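Local coordinates for protein Cry37AA1 (Bacillus thuringiensis, PDB 4RHZ) that forms a calcium-binding C2-fold partner of the aerolysin-family protein Cry23Aa1 and probably acts with it as a binary insecticidal toxin, at residues G19-Y24 with T50-S54; Y26-T32 with Q72-D78. All coordinates share one frame; numbering follows the deposited sequence.

Contact 1: residues G19-Y24 with T50-S54; sequences GGPEPY and TPERS
The phenol ring of Tyr-24 turns neither a face nor an edge to Thr-50: its OH is bonded to Asp-88, and it is Tyr-24 CB that meets CG2 of Thr-50, at 4.1 Å. That methyl also points to the carbonyls of Glu-22 and Pro-23, reaching 3.5 Å from Pro-23 O, whereas OG1 of Thr-50 is held by Trp-46 N and Gly-47 O. Pro-21 and Pro-23 bring puckered rings to the other end of 50-54, and the CD atoms of both pack against the backbone carbonyl oxygen of Arg-53; CD of Pro-23 lies 3.6 Å from Arg-53 O. CG and CD of Pro-23 also meet CB of Arg-53, the two side chains crossing at about a right angle. Phe-12 of strand 4-13 touches both prolines and Arg-53.

These two irregular segments precede strands 26-30 and 55-62, one from each sheet of the C2-type beta sandwich, so their contact joins the connections at one end of the fold. A direct backbone bond links them: Arg-53 N donates to Pro-21 O at 2.9 Å, nearly straight (165° at the hydrogen), and Glu-52 CA adds a CA-H...O contact to the same oxygen. Further along, Glu-22 CA approaches Pro-51 O, and a water donates both to that carbonyl and to Pro-23 O, at 2.9 Å and 2.7 Å from the respective oxygens.

A chi1 of -178° swings the Glu-52 chain away from its own N and, extended, past CA of Gly-20, where OE1 accepts a weak bond from Gly-20 N, 3.3 Å away. The bent chain of Glu-22 brings CG to 3.4 Å from Thr-50 O, and Glu-22 N donates to Glu-81 OE1 of strand 73-81.

Contact 2: residues Y26-T32 with Q72-D78; sequences YIKAYLT and QMCFYGD
Strands 26-30 and 73-78 run antiparallel, their axes 4.7 Å apart at closest approach, with paired backbone bonds at Tyr-26/Asp-78, Lys-28/Tyr-76 and Tyr-30/Cys-74; the straightest, Lys-28 N to Tyr-76 O, is 2.9 Å long. The side chains of these three pairs share one face. There Cys-74 CB sits over a face of the Tyr-30 ring, 3.6 Å from its centroid, a CH-pi contact, with SG of the same residue in an oblique sulfur-aromatic approach. A chi1 of 60°, which sets CG of Tyr-30 between its backbone N and carbonyl carbon, swings that ring across to the cysteine. Tyr-26 is rotated likewise and receives Asp-78 CB over one ring face, while CE1 of Tyr-76 meets its edge at 3.9 Å from Tyr-26 CE1. Lys-28 places CB over one face of the Tyr-76 ring and carries its extended chain on to the phenol, CD lying 3.6 Å from Tyr-76 OH. One water joins Tyr-26 OH to Asp-78 OD2; another links the same hydroxyl to Lys-28 NZ and, weakly, to Tyr-76 OH, which is also bonded to Asp-37.

On the other face, Ala-29 CB packs 3.8 Å from Phe-75 CD2, and Ile-27 lies beside Gly-77; Phe-8, Ile-10 and Phe-12 of the opposing sheet cover this side. Beyond the strand, Gln-72 NE2 donates to Leu-31 O at 3.3 Å and to Thr-247 O of the Cry23AA1 chain, whose Thr-247 OG1 also bonds Tyr-30 OH. The pair forms the centre of a four-stranded antiparallel sheet in a C2-type beta sandwich, tied to the outermost strand 89-100 by the Cys-74–Cys-99 disulfide.

Contacts 1 and 2 adjoin in sequence, with a single residue between 19-24 and 26-32, yet their centres lie about 20 Å apart and their segments alternate along the chain. The centre of contact 2 lies about 7 Å from the centre of the chain and that of contact 1 about 13 Å, among the connections at the calcium end. The side chain of Pro-21 in contact 1 is about 7 Å from that of Asp-89, a calcium ligand, and about 10 Å from the ion; the side chain of Asp-78 in contact 2 is about 13 Å from the calcium ion. Contact 2 instead reaches the Cry23AA1 chain, which does not touch contact 1.

Contact 1: residues G19-Y24 with T50-S54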
loop_
_atom_site.group_PDB
_atom_site.type_symbol
_atom_site.label_atom_id
_atom_site.label_comp_id
_atom_site.label_asym_id
_atom_site.label_seq_id
_atom_site.Cartn_x
_atom_site.Cartn_y
_atom_site.Cartn_z
ATOM N N GLY B 19 -2.292 6.345 -25.296
ATOM C CA GLY B 19 -3.518 6.216 -24.497
ATOM C C GLY B 19 -3.611 4.821 -23.867
ATOM O O GLY B 19 -2.593 4.229 -23.462
ATOM N N GLY B 20 -4.823 4.272 -23.829
ATOM C CA GLY B 20 -5.066 3.015 -23.128
ATOM C C GLY B 20 -4.814 1.782 -23.968
ATOM O O GLY B 20 -4.587 1.856 -25.175
ATOM N N PRO B 21 -4.857 0.617 -23.331
ATOM C CA PRO B 21 -4.743 -0.576 -24.153
ATOM C C PRO B 21 -6.077 -0.946 -24.859
ATOM O O PRO B 21 -7.137 -0.320 -24.594
ATOM C CB PRO B 21 -4.262 -1.644 -23.162
ATOM C CG PRO B 21 -4.376 -1.054 -21.803
ATOM C CD PRO B 21 -4.992 0.307 -21.902
ATOM N N GLU B 22 -5.999 -1.924 -25.768
ATOM C CA GLU B 22 -7.150 -2.406 -26.510
ATOM C C GLU B 22 -7.413 -3.881 -26.240
ATOM O O GLU B 22 -7.230 -4.747 -27.107
ATOM C CB GLU B 22 -6.979 -2.094 -27.996
ATOM C CG GLU B 22 -7.320 -0.622 -28.225
ATOM C CD GLU B 22 -6.254 0.121 -29.004
ATOM O OE1 GLU B 22 -5.790 1.170 -28.476
ATOM O OE2 GLU B 22 -5.894 -0.354 -30.119
ATOM N N PRO B 23 -7.823 -4.177 -25.008
ATOM C CA PRO B 23 -7.803 -5.619 -24.669
ATOM C C PRO B 23 -8.922 -6.378 -25.395
ATOM O O PRO B 23 -10.035 -5.839 -25.500
ATOM C CB PRO B 23 -8.073 -5.604 -23.164
ATOM C CG PRO B 23 -8.834 -4.331 -22.925
ATOM C CD PRO B 23 -8.196 -3.330 -23.863
ATOM N N TYR B 24 -8.640 -7.567 -25.926
ATOM C CA TYR B 24 -9.715 -8.460 -26.298
ATOM C C TYR B 24 -9.510 -9.813 -25.624
ATOM O O TYR B 24 -8.378 -10.188 -25.304
ATOM C CB TYR B 24 -9.799 -8.674 -27.806
ATOM C CG TYR B 24 -8.622 -9.418 -28.420
ATOM C CD1 TYR B 24 -8.676 -10.799 -28.627
ATOM C CD2 TYR B 24 -7.463 -8.731 -28.837
ATOM C CE1 TYR B 24 -7.603 -11.498 -29.213
ATOM C CE2 TYR B 24 -6.382 -9.418 -29.431
ATOM C CZ TYR B 24 -6.445 -10.792 -29.601
ATOM O OH TYR B 24 -5.366 -11.479 -30.184
ATOM N N THR B 50 -10.790 -2.771 -32.123
ATOM C CA THR B 50 -11.014 -3.198 -30.734
ATOM C C THR B 50 -11.048 -1.948 -29.851
ATOM O O THR B 50 -10.210 -1.065 -29.996
ATOM C CB THR B 50 -9.977 -4.253 -30.253
ATOM O OG1 THR B 50 -10.010 -5.406 -31.118
ATOM C CG2 THR B 50 -10.247 -4.689 -28.813
ATOM N N PRO B 51 -12.055 -1.842 -28.983
ATOM C CA PRO B 51 -12.141 -0.658 -28.119
ATOM C C PRO B 51 -10.992 -0.454 -27.103
ATOM O O PRO B 51 -10.380 -1.424 -26.583
ATOM C CB PRO B 51 -13.465 -0.842 -27.367
ATOM C CG PRO B 51 -14.148 -2.037 -27.958
ATOM C CD PRO B 51 -13.196 -2.767 -28.827
ATOM N N GLU B 52 -10.709 0.830 -26.855
ATOM C CA GLU B 52 -9.789 1.262 -25.835
ATOM C C GLU B 52 -10.479 0.995 -24.507
ATOM O O GLU B 52 -11.657 1.311 -24.330
ATOM C CB GLU B 52 -9.443 2.762 -25.982
ATOM C CG GLU B 52 -8.403 3.273 -24.934
ATOM C CD GLU B 52 -7.980 4.781 -25.103
ATOM O OE1 GLU B 52 -7.855 5.475 -24.059
ATOM O OE2 GLU B 52 -7.742 5.255 -26.246
ATOM N N ARG B 53 -9.754 0.391 -23.575
ATOM C CA ARG B 53 -10.350 0.094 -22.301
ATOM C C ARG B 53 -9.269 0.055 -21.273
ATOM O O ARG B 53 -8.399 -0.809 -21.323
ATOM C CB ARG B 53 -11.115 -1.252 -22.357
ATOM C CG ARG B 53 -11.821 -1.634 -21.052
ATOM C CD ARG B 53 -13.080 -0.822 -20.793
ATOM N NE ARG B 53 -13.940 -0.913 -21.954
ATOM C CZ ARG B 53 -15.213 -0.523 -22.020
ATOM N NH1 ARG B 53 -15.851 -0.021 -20.946
ATOM N NH2 ARG B 53 -15.857 -0.669 -23.180
ATOM N N SER B 54 -9.300 0.975 -20.328
ATOM C CA SER B 54 -8.314 0.883 -19.265
ATOM C C SER B 54 -8.942 0.363 -17.946
ATOM O O SER B 54 -8.293 -0.378 -17.207
ATOM C CB SER B 54 -7.447 2.178 -19.138
ATOM O OG SER B 54 -7.995 3.164 -18.289
HETATM O O HOH W 1 -11.671 -3.705 -25.314
#

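Contact 2: residues Y26-T32 with Q72-D78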
loop_
_atom_site.group_PDB
_atom_site.type_symbol
_atom_site.label_atom_id
_atom_site.label_comp_id
_atom_site.label_asym_id
_atom_site.label_seq_id
_atom_site.Cartn_x
_atom_site.Cartn_y
_atom_site.Cartn_z
ATOM N N TYR B 26 -11.384 -12.596 -22.739
ATOM C CA TYR B 26 -12.379 -12.726 -21.685
ATOM C C TYR B 26 -11.677 -12.758 -20.336
ATOM O O TYR B 26 -10.495 -13.065 -20.264
ATOM C CB TYR B 26 -13.243 -14.035 -21.900
ATOM C CG TYR B 26 -12.441 -15.334 -21.805
ATOM C CD1 TYR B 26 -12.105 -15.893 -20.542
ATOM C CD2 TYR B 26 -11.981 -15.981 -22.951
ATOM C CE1 TYR B 26 -11.348 -17.064 -20.444
ATOM C CE2 TYR B 26 -11.236 -17.215 -22.861
ATOM C CZ TYR B 26 -10.911 -17.699 -21.601
ATOM O OH TYR B 26 -10.176 -18.849 -21.455
ATOM N N ILE B 27 -12.431 -12.489 -19.274
ATOM C CA ILE B 27 -12.038 -12.779 -17.912
ATOM C C ILE B 27 -13.248 -13.463 -17.239
ATOM O O ILE B 27 -14.441 -13.065 -17.429
ATOM C CB ILE B 27 -11.628 -11.491 -17.122
ATOM C CG1 ILE B 27 -10.387 -10.822 -17.782
ATOM C CG2 ILE B 27 -11.351 -11.777 -15.603
ATOM C CD1 ILE B 27 -10.297 -9.306 -17.475
ATOM N N LYS B 28 -12.959 -14.490 -16.462
ATOM C CA LYS B 28 -14.016 -15.255 -15.810
ATOM C C LYS B 28 -13.716 -15.414 -14.349
ATOM O O LYS B 28 -12.575 -15.345 -13.946
ATOM C CB LYS B 28 -14.118 -16.646 -16.408
ATOM C CG LYS B 28 -14.607 -16.609 -17.844
ATOM C CD LYS B 28 -14.684 -18.026 -18.400
ATOM C CE LYS B 28 -15.047 -17.996 -19.877
ATOM N NZ LYS B 28 -15.079 -19.404 -20.410
ATOM N N ALA B 29 -14.748 -15.682 -13.588
ATOM C CA ALA B 29 -14.633 -15.933 -12.185
ATOM C C ALA B 29 -15.385 -17.240 -11.822
ATOM O O ALA B 29 -16.250 -17.714 -12.606
ATOM C CB ALA B 29 -15.264 -14.782 -11.469
ATOM N N TYR B 30 -15.117 -17.753 -10.626
ATOM C CA TYR B 30 -15.941 -18.789 -10.025
ATOM C C TYR B 30 -15.742 -18.696 -8.537
ATOM O O TYR B 30 -14.699 -18.195 -8.082
ATOM C CB TYR B 30 -15.535 -20.213 -10.532
ATOM C CG TYR B 30 -14.081 -20.682 -10.247
ATOM C CD1 TYR B 30 -13.786 -21.426 -9.138
ATOM C CD2 TYR B 30 -13.059 -20.433 -11.128
ATOM C CE1 TYR B 30 -12.479 -21.842 -8.848
ATOM C CE2 TYR B 30 -11.759 -20.889 -10.891
ATOM C CZ TYR B 30 -11.487 -21.591 -9.735
ATOM O OH TYR B 30 -10.219 -22.032 -9.432
ATOM N N LEU B 31 -16.677 -19.218 -7.760
ATOM C CA LEU B 31 -16.503 -19.260 -6.325
ATOM C C LEU B 31 -15.597 -20.390 -5.848
ATOM O O LEU B 31 -14.437 -20.148 -5.429
ATOM C CB LEU B 31 -17.850 -19.311 -5.606
ATOM C CG LEU B 31 -18.564 -17.947 -5.450
ATOM C CD1 LEU B 31 -18.470 -17.037 -6.649
ATOM C CD2 LEU B 31 -20.082 -18.121 -5.075
ATOM N N THR B 32 -16.094 -21.625 -5.912
ATOM C CA THR B 32 -15.303 -22.730 -5.352
ATOM C C THR B 32 -15.124 -23.842 -6.318
ATOM O O THR B 32 -14.187 -24.649 -6.153
ATOM C CB THR B 32 -15.903 -23.271 -4.080
ATOM O OG1 THR B 32 -17.272 -23.529 -4.318
ATOM C CG2 THR B 32 -15.843 -22.174 -2.916
ATOM N N GLN B 72 -14.679 -15.931 -0.977
ATOM C CA GLN B 72 -13.642 -16.371 -1.908
ATOM C C GLN B 72 -14.082 -16.225 -3.358
ATOM O O GLN B 72 -15.195 -16.579 -3.712
ATOM C CB GLN B 72 -13.316 -17.873 -1.660
ATOM C CG GLN B 72 -12.314 -18.529 -2.591
ATOM C CD GLN B 72 -11.991 -20.022 -2.207
ATOM O OE1 GLN B 72 -11.564 -20.332 -1.073
ATOM N NE2 GLN B 72 -12.217 -20.927 -3.151
ATOM N N MET B 73 -13.170 -15.801 -4.232
ATOM C CA MET B 73 -13.511 -15.760 -5.609
ATOM C C MET B 73 -12.248 -15.930 -6.364
ATOM O O MET B 73 -11.203 -15.414 -5.935
ATOM C CB MET B 73 -14.240 -14.426 -5.857
ATOM C CG MET B 73 -14.662 -14.229 -7.270
ATOM S SD MET B 73 -16.355 -13.568 -7.555
ATOM C CE MET B 73 -17.045 -12.986 -6.121
ATOM N N CYS B 74 -12.298 -16.677 -7.472
ATOM C CA CYS B 74 -11.118 -17.034 -8.180
ATOM C C CYS B 74 -11.250 -16.497 -9.561
ATOM O O CYS B 74 -12.344 -16.510 -10.090
ATOM C CB CYS B 74 -10.948 -18.566 -8.178
ATOM S SG CYS B 74 -10.714 -19.244 -6.515
ATOM N N PHE B 75 -10.162 -16.019 -10.185
ATOM C CA PHE B 75 -10.319 -15.298 -11.451
ATOM C C PHE B 75 -9.291 -15.803 -12.418
ATOM O O PHE B 75 -8.183 -16.179 -12.003
ATOM C CB PHE B 75 -10.090 -13.784 -11.255
ATOM C CG PHE B 75 -11.038 -13.120 -10.308
ATOM C CD1 PHE B 75 -10.705 -12.971 -8.963
ATOM C CD2 PHE B 75 -12.240 -12.590 -10.760
ATOM C CE1 PHE B 75 -11.594 -12.356 -8.052
ATOM C CE2 PHE B 75 -13.139 -11.889 -9.870
ATOM C CZ PHE B 75 -12.846 -11.810 -8.514
ATOM N N TYR B 76 -9.591 -15.751 -13.708
ATOM C CA TYR B 76 -8.546 -15.979 -14.727
ATOM C C TYR B 76 -8.969 -15.383 -16.008
ATOM O O TYR B 76 -10.150 -15.100 -16.193
ATOM C CB TYR B 76 -8.313 -17.473 -14.952
ATOM C CG TYR B 76 -9.496 -18.279 -15.553
ATOM C CD1 TYR B 76 -9.467 -18.659 -16.874
ATOM C CD2 TYR B 76 -10.584 -18.686 -14.775
ATOM C CE1 TYR B 76 -10.475 -19.432 -17.429
ATOM C CE2 TYR B 76 -11.624 -19.449 -15.332
ATOM C CZ TYR B 76 -11.522 -19.819 -16.654
ATOM O OH TYR B 76 -12.462 -20.565 -17.274
ATOM N N GLY B 77 -8.030 -15.247 -16.919
ATOM C CA GLY B 77 -8.299 -14.498 -18.109
ATOM C C GLY B 77 -7.445 -14.990 -19.247
ATOM O O GLY B 77 -6.321 -15.513 -19.034
ATOM N N ASP B 78 -7.991 -14.823 -20.446
ATOM C CA ASP B 78 -7.257 -14.923 -21.682
ATOM C C ASP B 78 -7.395 -13.543 -22.312
ATOM O O ASP B 78 -8.396 -13.255 -22.977
ATOM C CB ASP B 78 -7.932 -15.941 -22.644
ATOM C CG ASP B 78 -7.103 -16.202 -23.897
ATOM O OD1 ASP B 78 -6.216 -15.389 -24.287
ATOM O OD2 ASP B 78 -7.253 -17.318 -24.437
HETATM O O HOH W 2 -8.799 -19.321 -23.712
HETATM O O HOH W 3 -12.376 -20.740 -20.713
#